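Local coordinates for protein rhino (Drosophila melanogaster, PDB 5XYV) that probably helps specify germline piRNA clusters, its chromoshadow domain forming a complex with the N-terminal domain of Deadlock, at residues D40-I44 with N45-E49. Numbering follows the deposited sequence.
Sequences DAVHI and NDIKE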
ATOM      1  N   ASP B  40      18.628   4.969  -2.497  1.00 28.96           N
ATOM      2  CA  ASP B  40      18.119   6.337  -2.399  1.00 24.68           C
ATOM      3  C   ASP B  40      16.755   6.420  -1.721  1.00 27.81           C
ATOM      4  O   ASP B  40      15.910   5.537  -1.896  1.00 28.65           O
ATOM      5  CB  ASP B  40      18.014   6.963  -3.788  1.00 26.73           C
ATOM      6  CG  ASP B  40      19.351   7.154  -4.440  1.00 31.63           C
ATOM      7  OD1 ASP B  40      19.385   7.301  -5.674  1.00 28.13           O
ATOM      8  OD2 ASP B  40      20.365   7.164  -3.724  1.00 31.59           O
ATOM      9  N   ALA B  41      16.538   7.491  -0.965  1.00 22.38           N
ATOM     10  CA  ALA B  41      15.199   7.813  -0.509  1.00 22.69           C
ATOM     11  C   ALA B  41      14.560   8.684  -1.577  1.00 26.07           C
ATOM     12  O   ALA B  41      15.123   9.707  -1.984  1.00 27.84           O
ATOM     13  CB  ALA B  41      15.209   8.520   0.819  1.00 24.16           C
ATOM     14  N   VAL B  42      13.376   8.275  -2.012  1.00 21.86           N
ATOM     15  CA  VAL B  42      12.646   8.933  -3.073  1.00 21.63           C
ATOM     16  C   VAL B  42      11.238   9.165  -2.574  1.00 21.17           C
ATOM     17  O   VAL B  42      10.609   8.233  -2.077  1.00 23.18           O
ATOM     18  CB  VAL B  42      12.645   8.061  -4.334  1.00 30.62           C
ATOM     19  CG1 VAL B  42      11.499   8.436  -5.261  1.00 33.48           C
ATOM     20  CG2 VAL B  42      14.002   8.148  -5.023  1.00 27.91           C
ATOM     21  N   HIS B  43      10.737  10.390  -2.671  1.00 21.41           N
ATOM     22  CA  HIS B  43       9.353  10.631  -2.258  1.00 24.23           C
ATOM     23  C   HIS B  43       8.425   9.880  -3.198  1.00 26.39           C
ATOM     24  O   HIS B  43       8.741   9.770  -4.386  1.00 27.14           O
ATOM     25  CB  HIS B  43       9.016  12.119  -2.245  1.00 28.14           C
ATOM     26  CG  HIS B  43       7.699  12.419  -1.616  1.00 29.40           C
ATOM     27  ND1 HIS B  43       6.507  12.388  -2.317  1.00 29.51           N
ATOM     28  CD2 HIS B  43       7.365  12.718  -0.339  1.00 28.45           C
ATOM     29  CE1 HIS B  43       5.514  12.687  -1.509  1.00 28.91           C
ATOM     30  NE2 HIS B  43       6.006  12.885  -0.293  1.00 25.87           N
ATOM     31  N   ILE B  44       7.305   9.351  -2.682  1.00 26.69           N
ATOM     32  CA  ILE B  44       6.472   8.460  -3.490  1.00 24.03           C
ATOM     33  C   ILE B  44       5.922   9.222  -4.676  1.00 23.58           C
ATOM     34  O   ILE B  44       5.682   8.638  -5.738  1.00 28.55           O
ATOM     35  CB  ILE B  44       5.291   7.813  -2.686  1.00 24.59           C
ATOM     36  CG1 ILE B  44       4.569   6.774  -3.550  1.00 27.98           C
ATOM     37  CG2 ILE B  44       4.278   8.848  -2.197  1.00 20.98           C
ATOM     38  CD1 ILE B  44       3.570   5.972  -2.810  1.00 31.45           C
ATOM     39  N   ASN B  45       5.731  10.529  -4.513  1.00 27.56           N
ATOM     40  CA  ASN B  45       5.238  11.345  -5.618  1.00 28.10           C
ATOM     41  C   ASN B  45       6.211  11.383  -6.790  1.00 29.20           C
ATOM     42  O   ASN B  45       5.811  11.638  -7.920  1.00 26.01           O
ATOM     43  CB  ASN B  45       4.940  12.774  -5.153  1.00 27.47           C
ATOM     44  CG  ASN B  45       3.703  12.859  -4.267  1.00 32.45           C
ATOM     45  OD1 ASN B  45       2.836  11.992  -4.304  1.00 29.16           O
ATOM     46  ND2 ASN B  45       3.626  13.913  -3.465  1.00 30.38           N
ATOM     47  N   ASP B  46       7.490  11.144  -6.518  1.00 28.06           N
ATOM     48  CA  ASP B  46       8.499  11.226  -7.569  1.00 33.74           C
ATOM     49  C   ASP B  46       8.524   9.993  -8.484  1.00 31.53           C
ATOM     50  O   ASP B  46       9.119  10.022  -9.550  1.00 30.46           O
ATOM     51  CB  ASP B  46       9.891  11.435  -6.958  1.00 32.78           C
ATOM     52  CG  ASP B  46      10.068  12.814  -6.331  1.00 40.11           C
ATOM     53  OD1 ASP B  46       9.330  13.760  -6.708  1.00 43.13           O
ATOM     54  OD2 ASP B  46      10.966  12.950  -5.468  1.00 42.74           O
ATOM     55  N   ILE B  47       7.885   8.913  -8.057  1.00 26.52           N
ATOM     56  CA  ILE B  47       7.904   7.660  -8.814  1.00 27.31           C
ATOM     57  C   ILE B  47       6.525   7.095  -9.162  1.00 30.93           C
ATOM     58  O   ILE B  47       6.441   6.136  -9.908  1.00 28.84           O
ATOM     59  CB  ILE B  47       8.704   6.563  -8.062  1.00 27.98           C
ATOM     60  CG1 ILE B  47       8.298   6.528  -6.594  1.00 26.90           C
ATOM     61  CG2 ILE B  47      10.206   6.708  -8.286  1.00 28.44           C
ATOM     62  CD1 ILE B  47       8.944   5.370  -5.808  1.00 28.77           C
ATOM     63  N   LYS B  48       5.469   7.677  -8.601  1.00 29.08           N
ATOM     64  CA  LYS B  48       4.083   7.277  -8.873  1.00 34.51           C
ATOM     65  C   LYS B  48       3.782   7.004 -10.336  1.00 31.27           C
ATOM     66  O   LYS B  48       3.252   5.945 -10.681  1.00 34.80           O
ATOM     67  CB  LYS B  48       3.117   8.361  -8.400  1.00 29.85           C
ATOM     68  CG  LYS B  48       2.511   8.092  -7.082  1.00 34.23           C
ATOM     69  CD  LYS B  48       1.709   9.280  -6.648  1.00 25.27           C
ATOM     70  CE  LYS B  48       1.579   9.219  -5.164  1.00 27.68           C
ATOM     71  NZ  LYS B  48       0.214   9.578  -4.698  1.00 37.04           N
ATOM     72  N   GLU B  49       4.104   7.973 -11.182  1.00 34.53           N
ATOM     73  CA  GLU B  49       3.647   7.971 -12.562  1.00 41.07           C
ATOM     74  C   GLU B  49       4.585   7.227 -13.497  1.00 41.06           C
ATOM     75  O   GLU B  49       4.178   6.771 -14.565  1.00 43.38           O
ATOM     76  CB  GLU B  49       3.460   9.415 -13.032  1.00 47.33           C
ATOM     77  CG  GLU B  49       2.530  10.225 -12.118  1.00 55.71           C
ATOM     78  CD  GLU B  49       2.029  11.497 -12.774  1.00 70.03           C
ATOM     79  OE1 GLU B  49       2.844  12.399 -13.068  1.00 70.63           O
ATOM     80  OE2 GLU B  49       0.811  11.571 -13.031  1.00 74.21           O
TER
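The side chains of H43 and N45 lie side by side and point the same way, with imidazole and amide planes 54° apart; CA of N45 sits at the ring edge in the ring plane, and ND2 of N45 comes within 3.0 Å of CE1 of H43, not a hydrogen bond. H43 ND1 accepts a hydrogen bond from the backbone N of N45 at 3.0 Å, the donor tilted 29° from the ring plane. CG of H43 is anti to its backbone N (chi1 -170°), which brings ND1 within bonding distance of that N. NE2 is hydrogen-bonded to OD1 of D26, so both ring nitrogens have a partner; F28 meets the ring edge-to-face. H43 O accepts a hydrogen bond from D46 N at 2.8 Å, from above the carbonyl plane. Here the chain turns on leaving strand 39-43, an outer strand of the three-stranded antiparallel sheet of the chromoshadow domain, on the way to helix 52-61. I44 O takes two donors: I47 N at 3.2 Å from well above the carbonyl plane, and K48 N at 3.0 Å almost in line with the C=O. CG1 of V42 touches CG2 of I47 at 3.7 Å and CB of D46 at 3.8 Å. CE of K48 lies 4.0 Å from CG2 of I44, while NZ forms a salt bridge with E60 of the second Rhino subunit, whose I56 packs on I44.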